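Local coordinates for putative hemin storage protein (Bordetella bronchiseptica, PDB 6AU1) that hydrolyses deacetylated poly-beta-1,6-N-acetyl-D-glucosamine through the glycoside hydrolase domain represented by this chain, and can thereby disrupt bacterial biofilms, at residues P5-D13 and L349-S357; P277-V285 and Q320-A329. All coordinates share one frame; numbering follows the deposited sequence.

Interaction 1: residues P5-D13 and L349-S357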
loop_
_atom_site.group_PDB
_atom_site.type_symbol
_atom_site.label_atom_id
_atom_site.label_comp_id
_atom_site.label_asym_id
_atom_site.label_seq_id
_atom_site.Cartn_x
_atom_site.Cartn_y
_atom_site.Cartn_z
ATOM N N PRO A 5 5.838 16.581 -14.818
ATOM C CA PRO A 5 6.185 15.633 -13.757
ATOM C C PRO A 5 5.729 14.211 -14.082
ATOM O O PRO A 5 4.565 14.004 -14.428
ATOM C CB PRO A 5 5.440 16.189 -12.540
ATOM C CG PRO A 5 4.298 17.011 -13.113
ATOM C CD PRO A 5 4.507 17.170 -14.601
ATOM N N ILE A 6 6.639 13.246 -13.979
ATOM C CA ILE A 6 6.324 11.863 -14.324
ATOM C C ILE A 6 6.849 10.904 -13.266
ATOM O O ILE A 6 8.001 11.014 -12.842
ATOM C CB ILE A 6 6.917 11.474 -15.700
ATOM C CG1 ILE A 6 6.351 12.368 -16.801
ATOM C CG2 ILE A 6 6.614 10.024 -16.027
ATOM C CD1 ILE A 6 6.882 12.047 -18.173
ATOM N N GLU A 7 6.008 9.967 -12.829
ATOM C CA GLU A 7 6.466 8.929 -11.912
ATOM C C GLU A 7 6.541 7.602 -12.634
ATOM O O GLU A 7 5.636 7.226 -13.376
ATOM C CB GLU A 7 5.550 8.797 -10.687
ATOM C CG GLU A 7 5.581 10.002 -9.759
ATOM C CD GLU A 7 6.957 10.247 -9.146
ATOM O OE1 GLU A 7 7.589 9.280 -8.683
ATOM O OE2 GLU A 7 7.406 11.417 -9.140
ATOM N N ARG A 8 7.643 6.906 -12.423
ATOM C CA ARG A 8 7.828 5.566 -12.943
ATOM C C ARG A 8 8.386 4.792 -11.782
ATOM O O ARG A 8 9.507 5.051 -11.360
ATOM C CB ARG A 8 8.785 5.555 -14.144
ATOM C CG ARG A 8 8.324 6.425 -15.316
ATOM C CD ARG A 8 7.136 5.781 -16.020
ATOM N NE ARG A 8 6.363 6.713 -16.850
ATOM C CZ ARG A 8 6.726 7.107 -18.061
ATOM N NH1 ARG A 8 7.867 6.672 -18.572
ATOM N NH2 ARG A 8 5.968 7.945 -18.751
ATOM N N ILE A 9 7.595 3.893 -11.208
ATOM C CA ILE A 9 8.017 3.337 -9.933
ATOM C C ILE A 9 8.185 1.832 -9.958
ATOM O O ILE A 9 7.626 1.133 -10.799
ATOM C CB ILE A 9 7.041 3.737 -8.797
ATOM C CG1 ILE A 9 5.666 3.083 -8.979
ATOM C CG2 ILE A 9 6.897 5.273 -8.732
ATOM C CD1 ILE A 9 5.513 1.717 -8.279
ATOM N N VAL A 10 8.988 1.345 -9.021
ATOM C CA VAL A 10 9.204 -0.081 -8.845
ATOM C C VAL A 10 8.952 -0.386 -7.385
ATOM O O VAL A 10 9.535 0.254 -6.511
ATOM C CB VAL A 10 10.647 -0.512 -9.230
ATOM C CG1 VAL A 10 10.831 -2.024 -9.005
ATOM C CG2 VAL A 10 10.971 -0.138 -10.677
ATOM N N GLN A 11 8.068 -1.336 -7.105
ATOM C CA GLN A 11 7.818 -1.726 -5.718
ATOM C C GLN A 11 8.605 -2.999 -5.411
ATOM O O GLN A 11 8.585 -3.957 -6.180
ATOM C CB GLN A 11 6.324 -1.917 -5.469
ATOM C CG GLN A 11 5.961 -2.185 -4.003
ATOM C CD GLN A 11 4.480 -1.991 -3.745
ATOM O OE1 GLN A 11 3.884 -1.027 -4.212
ATOM N NE2 GLN A 11 3.882 -2.902 -2.999
ATOM N N VAL A 12 9.302 -2.992 -4.279
ATOM C CA VAL A 12 10.300 -4.018 -3.980
ATOM C C VAL A 12 10.076 -4.673 -2.625
ATOM O O VAL A 12 9.883 -3.981 -1.618
ATOM C CB VAL A 12 11.716 -3.402 -4.007
ATOM C CG1 VAL A 12 12.760 -4.385 -3.488
ATOM C CG2 VAL A 12 12.062 -2.926 -5.428
ATOM N N ASP A 13 10.118 -6.009 -2.603
ATOM C CA ASP A 13 9.979 -6.773 -1.369
ATOM C C ASP A 13 11.316 -6.957 -0.680
ATOM O O ASP A 13 12.231 -7.525 -1.267
ATOM C CB ASP A 13 9.382 -8.159 -1.651
ATOM C CG ASP A 13 8.034 -8.084 -2.296
ATOM O OD1 ASP A 13 7.060 -7.763 -1.576
ATOM O OD2 ASP A 13 7.940 -8.357 -3.518
ATOM N N LEU A 349 12.275 -3.441 -20.677
ATOM C CA LEU A 349 11.433 -2.417 -20.056
ATOM C C LEU A 349 12.088 -1.055 -19.934
ATOM O O LEU A 349 11.409 -0.078 -19.624
ATOM C CB LEU A 349 11.004 -2.844 -18.653
ATOM C CG LEU A 349 9.789 -3.721 -18.412
ATOM C CD1 LEU A 349 9.358 -3.571 -16.951
ATOM C CD2 LEU A 349 8.648 -3.391 -19.357
ATOM N N ARG A 350 13.401 -0.992 -20.135
ATOM C CA ARG A 350 14.141 0.251 -19.953
ATOM C C ARG A 350 13.498 1.435 -20.676
ATOM O O ARG A 350 13.338 2.508 -20.087
ATOM C CB ARG A 350 15.590 0.085 -20.420
ATOM C CG ARG A 350 16.500 1.222 -19.994
ATOM C CD ARG A 350 17.945 0.974 -20.408
ATOM N NE ARG A 350 18.423 -0.339 -19.978
ATOM C CZ ARG A 350 18.754 -1.324 -20.809
ATOM N NH1 ARG A 350 19.180 -2.486 -20.327
ATOM N NH2 ARG A 350 18.665 -1.149 -22.122
ATOM N N ASP A 351 13.102 1.249 -21.934
ATOM C CA ASP A 351 12.656 2.400 -22.709
ATOM C C ASP A 351 11.322 2.957 -22.207
ATOM O O ASP A 351 11.084 4.160 -22.317
ATOM C CB ASP A 351 12.579 2.082 -24.218
ATOM C CG ASP A 351 11.700 0.882 -24.551
ATOM O OD1 ASP A 351 11.046 0.305 -23.656
ATOM O OD2 ASP A 351 11.665 0.521 -25.754
ATOM N N VAL A 352 10.463 2.111 -21.648
ATOM C CA VAL A 352 9.187 2.621 -21.150
ATOM C C VAL A 352 9.232 3.001 -19.665
ATOM O O VAL A 352 8.337 3.684 -19.175
ATOM C CB VAL A 352 8.033 1.619 -21.377
ATOM C CG1 VAL A 352 7.642 1.597 -22.849
ATOM C CG2 VAL A 352 8.400 0.228 -20.873
ATOM N N MET A 353 10.271 2.584 -18.948
ATOM C CA MET A 353 10.358 2.946 -17.539
ATOM C C MET A 353 11.245 4.169 -17.371
ATOM O O MET A 353 11.308 4.753 -16.291
ATOM C CB MET A 353 10.863 1.773 -16.695
ATOM C CG MET A 353 9.801 0.717 -16.398
ATOM S SD MET A 353 8.470 1.318 -15.321
ATOM C CE MET A 353 9.362 1.566 -13.778
ATOM N N SER A 354 11.907 4.564 -18.458
ATOM C CA SER A 354 12.739 5.766 -18.481
ATOM C C SER A 354 11.920 7.027 -18.224
ATOM O O SER A 354 10.780 7.146 -18.686
ATOM C CB SER A 354 13.468 5.886 -19.823
ATOM O OG SER A 354 14.113 7.145 -19.948
ATOM N N LEU A 355 12.508 7.967 -17.489
ATOM C CA LEU A 355 11.823 9.212 -17.139
ATOM C C LEU A 355 11.822 10.217 -18.292
ATOM O O LEU A 355 11.320 11.333 -18.152
ATOM C CB LEU A 355 12.463 9.840 -15.895
ATOM C CG LEU A 355 12.246 9.077 -14.582
ATOM C CD1 LEU A 355 12.999 9.735 -13.428
ATOM C CD2 LEU A 355 10.762 8.967 -14.269
ATOM N N LYS A 356 12.392 9.821 -19.427
ATOM C CA LYS A 356 12.293 10.617 -20.648
ATOM C C LYS A 356 11.180 10.056 -21.529
ATOM O O LYS A 356 11.427 9.597 -22.645
ATOM C CB LYS A 356 13.624 10.627 -21.402
ATOM N N SER A 357 9.952 10.096 -21.022
ATOM C CA SER A 357 8.836 9.423 -21.676
ATOM C C SER A 357 7.507 10.151 -21.492
ATOM O O SER A 357 6.443 9.527 -21.455
ATOM C CB SER A 357 8.710 8.003 -21.146
ATOM O OG SER A 357 9.843 7.204 -21.440
ATOM O OXT SER A 357 7.460 11.374 -21.369
#

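Interaction 2: residues P277-V285 and Q320-A329. With SO4 (sulfate ion), chain E; SO4 (sulfate ion), chain F.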
loop_
_atom_site.group_PDB
_atom_site.type_symbol
_atom_site.label_atom_id
_atom_site.label_comp_id
_atom_site.label_asym_id
_atom_site.label_seq_id
_atom_site.Cartn_x
_atom_site.Cartn_y
_atom_site.Cartn_z
ATOM N N PRO A 277 -8.659 -8.241 -20.251
ATOM C CA PRO A 277 -7.679 -7.366 -19.595
ATOM C C PRO A 277 -7.410 -6.041 -20.324
ATOM O O PRO A 277 -7.124 -5.049 -19.652
ATOM C CB PRO A 277 -6.411 -8.230 -19.555
ATOM C CG PRO A 277 -6.918 -9.634 -19.596
ATOM C CD PRO A 277 -8.121 -9.591 -20.488
ATOM N N GLU A 278 -7.485 -6.011 -21.650
ATOM C CA GLU A 278 -7.204 -4.763 -22.361
ATOM C C GLU A 278 -8.368 -3.790 -22.203
ATOM O O GLU A 278 -8.166 -2.607 -21.920
ATOM C CB GLU A 278 -6.903 -5.023 -23.842
ATOM C CG GLU A 278 -5.619 -5.808 -24.055
ATOM C CD GLU A 278 -4.896 -5.433 -25.335
ATOM O OE1 GLU A 278 -5.558 -4.978 -26.294
ATOM O OE2 GLU A 278 -3.657 -5.591 -25.376
ATOM N N GLN A 279 -9.587 -4.294 -22.372
ATOM C CA GLN A 279 -10.775 -3.488 -22.129
ATOM C C GLN A 279 -10.798 -3.003 -20.682
ATOM O O GLN A 279 -11.133 -1.850 -20.398
ATOM C CB GLN A 279 -12.048 -4.283 -22.431
ATOM C CG GLN A 279 -13.314 -3.479 -22.208
ATOM C CD GLN A 279 -14.575 -4.298 -22.413
ATOM O OE1 GLN A 279 -14.781 -5.315 -21.753
ATOM N NE2 GLN A 279 -15.422 -3.857 -23.336
ATOM N N TRP A 280 -10.454 -3.905 -19.769
ATOM C CA TRP A 280 -10.441 -3.605 -18.343
ATOM C C TRP A 280 -9.550 -2.405 -18.042
ATOM O O TRP A 280 -9.948 -1.478 -17.338
ATOM C CB TRP A 280 -9.960 -4.831 -17.564
ATOM C CG TRP A 280 -10.114 -4.755 -16.064
ATOM C CD1 TRP A 280 -11.169 -5.198 -15.323
ATOM C CD2 TRP A 280 -9.155 -4.241 -15.132
ATOM N NE1 TRP A 280 -10.932 -4.981 -13.983
ATOM C CE2 TRP A 280 -9.704 -4.391 -13.842
ATOM C CE3 TRP A 280 -7.888 -3.664 -15.264
ATOM C CZ2 TRP A 280 -9.031 -3.985 -12.694
ATOM C CZ3 TRP A 280 -7.222 -3.259 -14.127
ATOM C CH2 TRP A 280 -7.790 -3.426 -12.857
ATOM N N MET A 281 -8.340 -2.425 -18.587
ATOM C CA MET A 281 -7.405 -1.332 -18.366
ATOM C C MET A 281 -7.911 -0.039 -19.013
ATOM O O MET A 281 -7.754 1.052 -18.459
ATOM C CB MET A 281 -6.022 -1.695 -18.909
ATOM C CG MET A 281 -4.933 -0.728 -18.472
ATOM S SD MET A 281 -4.505 -0.979 -16.732
ATOM C CE MET A 281 -3.777 -2.616 -16.792
ATOM N N ARG A 282 -8.514 -0.164 -20.191
ATOM C CA ARG A 282 -9.113 0.983 -20.862
ATOM C C ARG A 282 -10.197 1.622 -19.981
ATOM O O ARG A 282 -10.224 2.841 -19.798
ATOM C CB ARG A 282 -9.678 0.551 -22.221
ATOM C CG ARG A 282 -9.911 1.667 -23.199
ATOM C CD ARG A 282 -9.912 1.144 -24.644
ATOM N NE ARG A 282 -10.802 -0.002 -24.847
ATOM C CZ ARG A 282 -10.392 -1.230 -25.162
ATOM N NH1 ARG A 282 -9.099 -1.487 -25.311
ATOM N NH2 ARG A 282 -11.276 -2.205 -25.333
ATOM N N GLN A 283 -11.071 0.794 -19.411
ATOM C CA GLN A 283 -12.124 1.295 -18.532
ATOM C C GLN A 283 -11.566 1.906 -17.246
ATOM O O GLN A 283 -12.101 2.902 -16.751
ATOM C CB GLN A 283 -13.114 0.178 -18.190
ATOM C CG GLN A 283 -13.978 -0.226 -19.363
ATOM C CD GLN A 283 -14.795 -1.473 -19.089
ATOM O OE1 GLN A 283 -14.596 -2.149 -18.080
ATOM N NE2 GLN A 283 -15.712 -1.791 -19.994
ATOM N N LEU A 284 -10.507 1.310 -16.702
ATOM C CA LEU A 284 -9.904 1.845 -15.481
ATOM C C LEU A 284 -9.337 3.242 -15.733
ATOM O O LEU A 284 -9.579 4.165 -14.956
ATOM C CB LEU A 284 -8.806 0.915 -14.953
ATOM C CG LEU A 284 -8.225 1.291 -13.579
ATOM C CD1 LEU A 284 -9.227 1.012 -12.470
ATOM C CD2 LEU A 284 -6.933 0.538 -13.340
ATOM N N VAL A 285 -8.600 3.397 -16.829
ATOM C CA VAL A 285 -8.035 4.697 -17.186
ATOM C C VAL A 285 -9.135 5.739 -17.415
ATOM O O VAL A 285 -9.032 6.873 -16.942
ATOM C CB VAL A 285 -7.144 4.591 -18.447
ATOM C CG1 VAL A 285 -6.715 5.962 -18.913
ATOM C CG2 VAL A 285 -5.923 3.731 -18.139
ATOM N N GLN A 320 1.143 -3.390 -21.553
ATOM C CA GLN A 320 0.262 -2.639 -20.661
ATOM C C GLN A 320 0.775 -1.207 -20.498
ATOM O O GLN A 320 -0.007 -0.251 -20.525
ATOM C CB GLN A 320 0.130 -3.326 -19.293
ATOM C CG GLN A 320 -0.688 -4.599 -19.355
ATOM C CD GLN A 320 -0.881 -5.221 -17.987
ATOM O OE1 GLN A 320 -0.030 -5.081 -17.109
ATOM N NE2 GLN A 320 -2.006 -5.896 -17.797
ATOM N N MET A 321 2.088 -1.055 -20.367
ATOM C CA MET A 321 2.666 0.279 -20.243
ATOM C C MET A 321 2.459 1.093 -21.519
ATOM O O MET A 321 2.122 2.273 -21.446
ATOM C CB MET A 321 4.150 0.191 -19.892
ATOM C CG MET A 321 4.380 -0.344 -18.477
ATOM S SD MET A 321 6.124 -0.584 -18.141
ATOM C CE MET A 321 6.040 -1.227 -16.466
ATOM N N VAL A 322 2.631 0.469 -22.683
ATOM C CA VAL A 322 2.416 1.185 -23.937
ATOM C C VAL A 322 0.943 1.581 -24.049
ATOM O O VAL A 322 0.621 2.685 -24.504
ATOM C CB VAL A 322 2.856 0.342 -25.166
ATOM C CG1 VAL A 322 2.391 0.983 -26.496
ATOM C CG2 VAL A 322 4.375 0.164 -25.154
ATOM N N GLN A 323 0.050 0.699 -23.601
ATOM C CA GLN A 323 -1.375 1.001 -23.669
ATOM C C GLN A 323 -1.695 2.217 -22.800
ATOM O O GLN A 323 -2.435 3.113 -23.232
ATOM C CB GLN A 323 -2.229 -0.202 -23.234
ATOM C CG GLN A 323 -3.730 0.095 -23.246
ATOM C CD GLN A 323 -4.571 -0.999 -22.590
ATOM O OE1 GLN A 323 -4.071 -1.794 -21.796
ATOM N NE2 GLN A 323 -5.856 -1.043 -22.937
ATOM N N LEU A 324 -1.158 2.228 -21.580
ATOM C CA LEU A 324 -1.311 3.371 -20.673
ATOM C C LEU A 324 -0.814 4.657 -21.330
ATOM O O LEU A 324 -1.517 5.670 -21.334
ATOM C CB LEU A 324 -0.564 3.141 -19.356
ATOM C CG LEU A 324 -1.092 2.048 -18.425
ATOM C CD1 LEU A 324 -0.150 1.852 -17.231
ATOM C CD2 LEU A 324 -2.522 2.344 -17.963
ATOM N N ARG A 325 0.392 4.614 -21.891
ATOM C CA ARG A 325 0.934 5.788 -22.585
ATOM C C ARG A 325 -0.006 6.285 -23.686
ATOM O O ARG A 325 -0.233 7.489 -23.820
ATOM C CB ARG A 325 2.308 5.474 -23.172
ATOM C CG ARG A 325 3.352 5.116 -22.113
ATOM C CD ARG A 325 4.544 4.403 -22.731
ATOM N NE ARG A 325 5.324 5.294 -23.581
ATOM C CZ ARG A 325 6.333 6.028 -23.136
ATOM N NH1 ARG A 325 6.661 5.966 -21.855
ATOM N NH2 ARG A 325 7.006 6.813 -23.963
ATOM N N SER A 326 -0.564 5.359 -24.463
ATOM C CA SER A 326 -1.436 5.727 -25.580
ATOM C C SER A 326 -2.738 6.369 -25.102
ATOM O O SER A 326 -3.407 7.062 -25.870
ATOM C CB SER A 326 -1.766 4.506 -26.439
ATOM O OG SER A 326 -2.715 3.682 -25.772
ATOM N N LEU A 327 -3.094 6.126 -23.846
ATOM C CA LEU A 327 -4.324 6.666 -23.272
ATOM C C LEU A 327 -4.072 7.903 -22.410
ATOM O O LEU A 327 -4.997 8.435 -21.800
ATOM C CB LEU A 327 -5.029 5.598 -22.435
ATOM C CG LEU A 327 -5.506 4.356 -23.193
ATOM C CD1 LEU A 327 -5.892 3.253 -22.214
ATOM C CD2 LEU A 327 -6.669 4.693 -24.128
ATOM N N GLY A 328 -2.821 8.343 -22.341
ATOM C CA GLY A 328 -2.483 9.530 -21.578
ATOM C C GLY A 328 -2.258 9.294 -20.098
ATOM O O GLY A 328 -2.209 10.242 -19.314
ATOM N N ALA A 329 -2.126 8.029 -19.710
ATOM C CA ALA A 329 -1.802 7.677 -18.340
ATOM C C ALA A 329 -0.298 7.524 -18.210
ATOM O O ALA A 329 0.236 6.428 -18.378
ATOM C CB ALA A 329 -2.510 6.395 -17.928
HETATM S S SO4 E . -14.510 -0.162 -24.231
HETATM O O1 SO4 E . -14.115 -1.422 -24.856
HETATM O O2 SO4 E . -15.294 0.624 -25.177
HETATM O O3 SO4 E . -13.317 0.592 -23.856
HETATM O O4 SO4 E . -15.309 -0.428 -23.038
HETATM S S SO4 F . -9.430 -7.727 -24.468
HETATM O O1 SO4 F . -10.349 -8.855 -24.582
HETATM O O2 SO4 F . -8.919 -7.382 -25.793
HETATM O O3 SO4 F . -10.139 -6.573 -23.923
HETATM O O4 SO4 F . -8.321 -8.101 -23.591
HETATM O O HOH W 1 -4.305 -5.151 -19.797
HETATM O O HOH W 2 -6.736 0.471 -25.530
#

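Interaction 1: residues P5-D13 and L349-S357
The buried guanidinium of Arg8 reaches the last residue of the chain, so an arginine near the N-terminus meets the C-terminus. Arg8 NH2 donates to Ser357 O at 3.2 Å and 159°; the acceptor lies in the guanidinium plane, whereas the nitrogen stands well above the plane of the carboxylate. Ser357 is poorly ordered, which weakens conclusions about detail here. Arg8 NH1 lies 3.1 Å from Val352 O, a carbonyl that is hydrogen-bonded by Tyr332 OH; the carbonyl oxygens near this end of the group, that of Ser354 among them, probably offset its charge, with Arg325 NH1 close by as a like charge. NE is held from outside the pair by the backbone oxygen of Ile330. The Arg8 chain folds at its second torsion (chi2 -72°), and its aliphatic part runs antiparallel to Leu355, whose CD2 is 3.7 Å from Arg8 CG. Arg8 CB also packs 3.4 Å from Met353 O, a buried oxygen with no polar partner in the model. Further along the strand, Met353 curls its thioether inward through bends at chi2 and chi3, laying CE 3.5 Å from Ile9 O and 3.9 Å from Val10 CG2. The tail beyond the helix is folded by its own serines: Ser354 OG accepts from Lys356 N in an ST turn, and Ser357 OG donates to Ser354 O at 2.9 Å. Strand 8-12 and helix 349-353 run at 123° with axes 10.1 Å apart. Strand 8-12 pairs in parallel with both 43-47 and 332-335, and the C-terminal helix lies against its outer side, as where the first strand of a TIM-type (beta/alpha)8 barrel meets the helix that follows the last.

Interaction 2: residues P277-V285 and Q320-A329
Glu278 O is gripped by two donors arriving from opposite faces of its carbonyl plane: Arg282 N, the ordinary helical bond, and the side-chain amide of Gln323 in the other helix. Gln323 NE2 donates to Glu278 O at 3.0 Å and 158°, with the oxygen close to the amide plane. The glutamine reaches this far because its chain is extended from a first torsion that sets CG anti to the backbone N (chi1 178°). Its NE2 also gives to a water 3.1 Å away, which accepts from Arg282 NH1 too, while Gln323 OE1 lies 3.5 Å from Met281 CB. The Arg282 guanidinium meets a sulfate edge-on, in its own plane; the ion is probably from the crystallisation liquor, with NE donating to O3 at 2.8 Å and NH2 to O1; Gln279 NE2 shares that O1. A second sulfate sits at the helix start, accepting from the backbone N of Glu278 and of Gln279. Below the polar rim the contact turns apolar. Leu324 CD2 touches both Met281 CG (3.9 Å) and Val285 CG2 (3.7 Å), and Val285 CG1 rests on Leu327 CB at 3.9 Å. Gly328, with positive phi, ends the second helix in a Schellman motif, bringing Ala329 CB up to Val285 CG2. The two segments cross at -38°, neighbours on the outside of the barrel on either side of strand 297-305 in sequence; Met281 and Gln320 both rest on Leu301 of that strand, and Ala329 on Phe299.

Both contacts lie at the outside of the barrel, partly buried, but interaction 1 includes a wall strand and interaction 2 only outer helices. Interaction 1 sets that strand against the C-terminal helix and tail, joining the two chain ends; interaction 2 pairs neighbouring helices. Helix 314-326 bridges them: Met321 packs on Val352 and Met353, and Arg325 lies beside Ser357 and Arg8, with Tyr332 OH accepting from Arg325 NH1. The chemistry differs with place. In interaction 1 a buried arginine meets backbone oxygens of the helix end, the tail and Ile330; in interaction 2 the polar groups line the outer rim, with waters and sulfates, above an apolar seam facing the strands.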